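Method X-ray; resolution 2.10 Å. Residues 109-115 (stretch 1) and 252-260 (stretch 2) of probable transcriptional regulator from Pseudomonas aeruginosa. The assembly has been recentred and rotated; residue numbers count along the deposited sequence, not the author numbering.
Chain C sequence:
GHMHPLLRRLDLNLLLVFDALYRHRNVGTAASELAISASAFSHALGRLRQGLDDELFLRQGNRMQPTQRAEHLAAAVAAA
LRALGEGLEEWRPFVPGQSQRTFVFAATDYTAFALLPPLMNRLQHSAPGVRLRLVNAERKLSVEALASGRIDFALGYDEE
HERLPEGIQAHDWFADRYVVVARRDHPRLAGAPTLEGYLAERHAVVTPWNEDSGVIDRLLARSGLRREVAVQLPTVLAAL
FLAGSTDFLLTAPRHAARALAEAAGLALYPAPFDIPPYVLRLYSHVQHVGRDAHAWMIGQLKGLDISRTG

Stretch 1 (109-115) DYTAFAL
Stretch 2, residues 252-260: APRHAARAL

Two helical segments far apart in sequence meet here through two large rings on one side and a proline, a histidine and two alanines on the other. Stretch 1 is helical throughout (109-115), with backbone bonds such as F113 N to D109 O (3.0 Å) and A114 N to Y110 O (2.9 Å). Stretch 2 enters as a strand, A252 and P253, and turns into a helix at R254, with phi/psi near -60/-41. P253 occupies the N-cap position at phi/psi -53/131; its ring already restricts phi, and its O accepts from A257 N at 3.1 Å. The helix axes approach to 10.6 Å, with 74° between their N-to-C directions. The contact buries 304 Å², both sides summed. In register, Y110 CA lies 7.4 Å from A256 CA, and A114 CA lies 7.7 Å from H255 CA.

The bumps are Y110 and F113, one helical turn apart and both pointing toward stretch 2. Each adopts chi1 t (177° and 158°), with chi2 of 58° and 86°. Y110 reaches the start of the second helix. P253 covers one face of its ring: P253 CG sits 3.9 Å from the Y110 ring centroid, 13° off the normal, a CH-pi contact, while P253 CB comes within 3.5 Å of Y110 CZ. The compact, puckered pyrrolidine, rich in C-H groups, suits a flat aromatic face. A256 CB approaches Y110 CE1 at 3.6 Å, and Y110 OH packs 3.4 Å from H255 CB, its polar needs met by a hydrogen bond elsewhere in the structure.

F113 fills the hollow formed by H255, A256 and A259. Its CZ touches A259 CB at 3.6 Å, and its CE2 lies 3.7 Å from A256 CA and 3.9 Å from A256 CB. At A256 the ring comes close to the backbone itself, whereas at A259 it rests on the methyl. H255, chi1 t (-172°) and chi2 59°, points toward stretch 1 and walls the pocket, its CD2 3.4 Å from F113 CE2. The two rings pair obliquely, centroids 5.3 Å apart and planes at 53°.

A114 points sideways, and its CB lies 4.2 Å from H255 CD2. No direct hydrogen bond crosses the contact. Instead, one water donates to A114 O at 2.7 Å and hydrogen-bonds H255 NE2 at 2.9 Å. Histidine thus serves both as an apolar wall and as a polar anchor, whereas R254, with CA-to-CB pointing away, makes no contact with stretch 1.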

# COMPACT_ATOMS: atom_id res chain seq x y z
N ASP C 109 12.52 20.66 5.36
CA ASP C 109 13.78 21.37 5.28
C ASP C 109 13.87 22.41 6.41
O ASP C 109 14.90 22.55 7.02
CB ASP C 109 14.02 21.96 3.88
CG ASP C 109 13.46 23.35 3.73
OD1 ASP C 109 12.31 23.56 4.17
OD2 ASP C 109 14.21 24.22 3.22
N TYR C 110 12.79 23.08 6.76
CA TYR C 110 12.89 24.07 7.83
C TYR C 110 13.25 23.47 9.18
O TYR C 110 14.09 23.98 9.86
CB TYR C 110 11.67 25.01 7.93
CG TYR C 110 11.84 25.94 9.08
CD1 TYR C 110 12.93 26.76 9.14
CD2 TYR C 110 10.93 25.99 10.12
CE1 TYR C 110 13.16 27.63 10.20
CE2 TYR C 110 11.13 26.87 11.19
CZ TYR C 110 12.28 27.65 11.23
OH TYR C 110 12.58 28.50 12.30
N THR C 111 12.60 22.39 9.57
CA THR C 111 12.79 21.84 10.89
C THR C 111 14.14 21.09 10.94
O THR C 111 14.80 21.05 11.96
CB THR C 111 11.57 20.95 11.36
OG1 THR C 111 11.30 19.94 10.37
CG2 THR C 111 10.28 21.78 11.63
N ALA C 112 14.55 20.50 9.85
CA ALA C 112 15.91 19.93 9.78
C ALA C 112 16.96 21.03 10.00
O ALA C 112 17.91 20.89 10.80
CB ALA C 112 16.12 19.20 8.43
N PHE C 113 16.76 22.15 9.31
CA PHE C 113 17.62 23.30 9.50
C PHE C 113 17.64 23.82 10.91
O PHE C 113 18.74 24.21 11.41
CB PHE C 113 17.21 24.43 8.51
CG PHE C 113 17.65 25.83 8.95
CD1 PHE C 113 18.92 26.31 8.65
CD2 PHE C 113 16.80 26.63 9.68
CE1 PHE C 113 19.28 27.61 9.06
CE2 PHE C 113 17.17 27.88 10.10
CZ PHE C 113 18.42 28.39 9.77
N ALA C 114 16.48 23.90 11.57
CA ALA C 114 16.39 24.53 12.90
C ALA C 114 16.99 23.61 14.02
O ALA C 114 17.70 24.08 14.93
CB ALA C 114 14.95 25.02 13.22
N LEU C 115 16.71 22.33 13.92
CA LEU C 115 17.11 21.32 14.88
C LEU C 115 18.51 20.75 14.69
O LEU C 115 19.25 20.68 15.62
CB LEU C 115 16.15 20.18 14.84
CG LEU C 115 15.94 19.20 16.05
CD1 LEU C 115 15.93 17.75 15.67
CD2 LEU C 115 16.51 19.53 17.45
N ALA C 252 8.00 34.07 6.02
CA ALA C 252 8.85 32.93 6.37
C ALA C 252 9.24 33.03 7.82
O ALA C 252 9.31 34.13 8.35
CB ALA C 252 10.18 32.98 5.57
N PRO C 253 9.60 31.90 8.43
CA PRO C 253 10.22 31.93 9.71
C PRO C 253 11.45 32.83 9.76
O PRO C 253 12.37 32.71 8.91
CB PRO C 253 10.62 30.46 9.96
CG PRO C 253 9.65 29.64 9.04
CD PRO C 253 9.42 30.53 7.88
N ARG C 254 11.46 33.68 10.78
CA ARG C 254 12.56 34.62 11.03
C ARG C 254 13.94 33.95 11.26
O ARG C 254 14.98 34.37 10.72
CB ARG C 254 12.19 35.60 12.14
CG ARG C 254 13.24 36.75 12.33
CD ARG C 254 12.89 37.55 13.59
NE ARG C 254 13.82 38.69 13.84
CZ ARG C 254 14.92 38.68 14.64
NH1 ARG C 254 15.65 39.78 14.78
NH2 ARG C 254 15.35 37.59 15.28
N HIS C 255 13.95 32.84 12.00
CA HIS C 255 15.19 32.15 12.23
C HIS C 255 15.83 31.78 10.91
O HIS C 255 17.02 31.92 10.78
CB HIS C 255 14.90 30.85 13.02
CG HIS C 255 16.13 30.12 13.51
ND1 HIS C 255 17.06 30.70 14.35
CD2 HIS C 255 16.55 28.85 13.31
CE1 HIS C 255 18.00 29.82 14.64
NE2 HIS C 255 17.73 28.69 14.00
N ALA C 256 15.04 31.31 9.92
CA ALA C 256 15.63 30.94 8.61
C ALA C 256 16.01 32.17 7.72
O ALA C 256 17.09 32.21 7.06
CB ALA C 256 14.69 29.96 7.85
N ALA C 257 15.13 33.15 7.68
CA ALA C 257 15.36 34.32 6.88
C ALA C 257 16.61 35.05 7.38
O ALA C 257 17.45 35.51 6.57
CB ALA C 257 14.09 35.27 6.94
N ARG C 258 16.75 35.19 8.70
CA ARG C 258 18.02 35.76 9.25
C ARG C 258 19.27 35.02 8.87
O ARG C 258 20.25 35.65 8.58
CB ARG C 258 17.99 35.83 10.76
CG ARG C 258 17.03 36.85 11.29
CD ARG C 258 17.04 36.86 12.82
NE ARG C 258 17.67 38.10 13.25
CZ ARG C 258 18.99 38.28 13.40
NH1 ARG C 258 19.43 39.48 13.77
NH2 ARG C 258 19.87 37.28 13.22
N ALA C 259 19.25 33.69 8.87
CA ALA C 259 20.41 32.88 8.43
C ALA C 259 20.78 33.06 6.95
O ALA C 259 21.93 32.87 6.51
CB ALA C 259 20.12 31.41 8.71
N LEU C 260 19.79 33.39 6.12
CA LEU C 260 20.11 33.54 4.72
C LEU C 260 20.10 35.00 4.22
O LEU C 260 20.28 35.20 3.05
CB LEU C 260 19.16 32.65 3.87
CG LEU C 260 19.47 31.14 3.92
CD1 LEU C 260 18.61 30.36 2.88
CD2 LEU C 260 20.99 30.90 3.66
O HOH W 1 19.19 26.27 14.59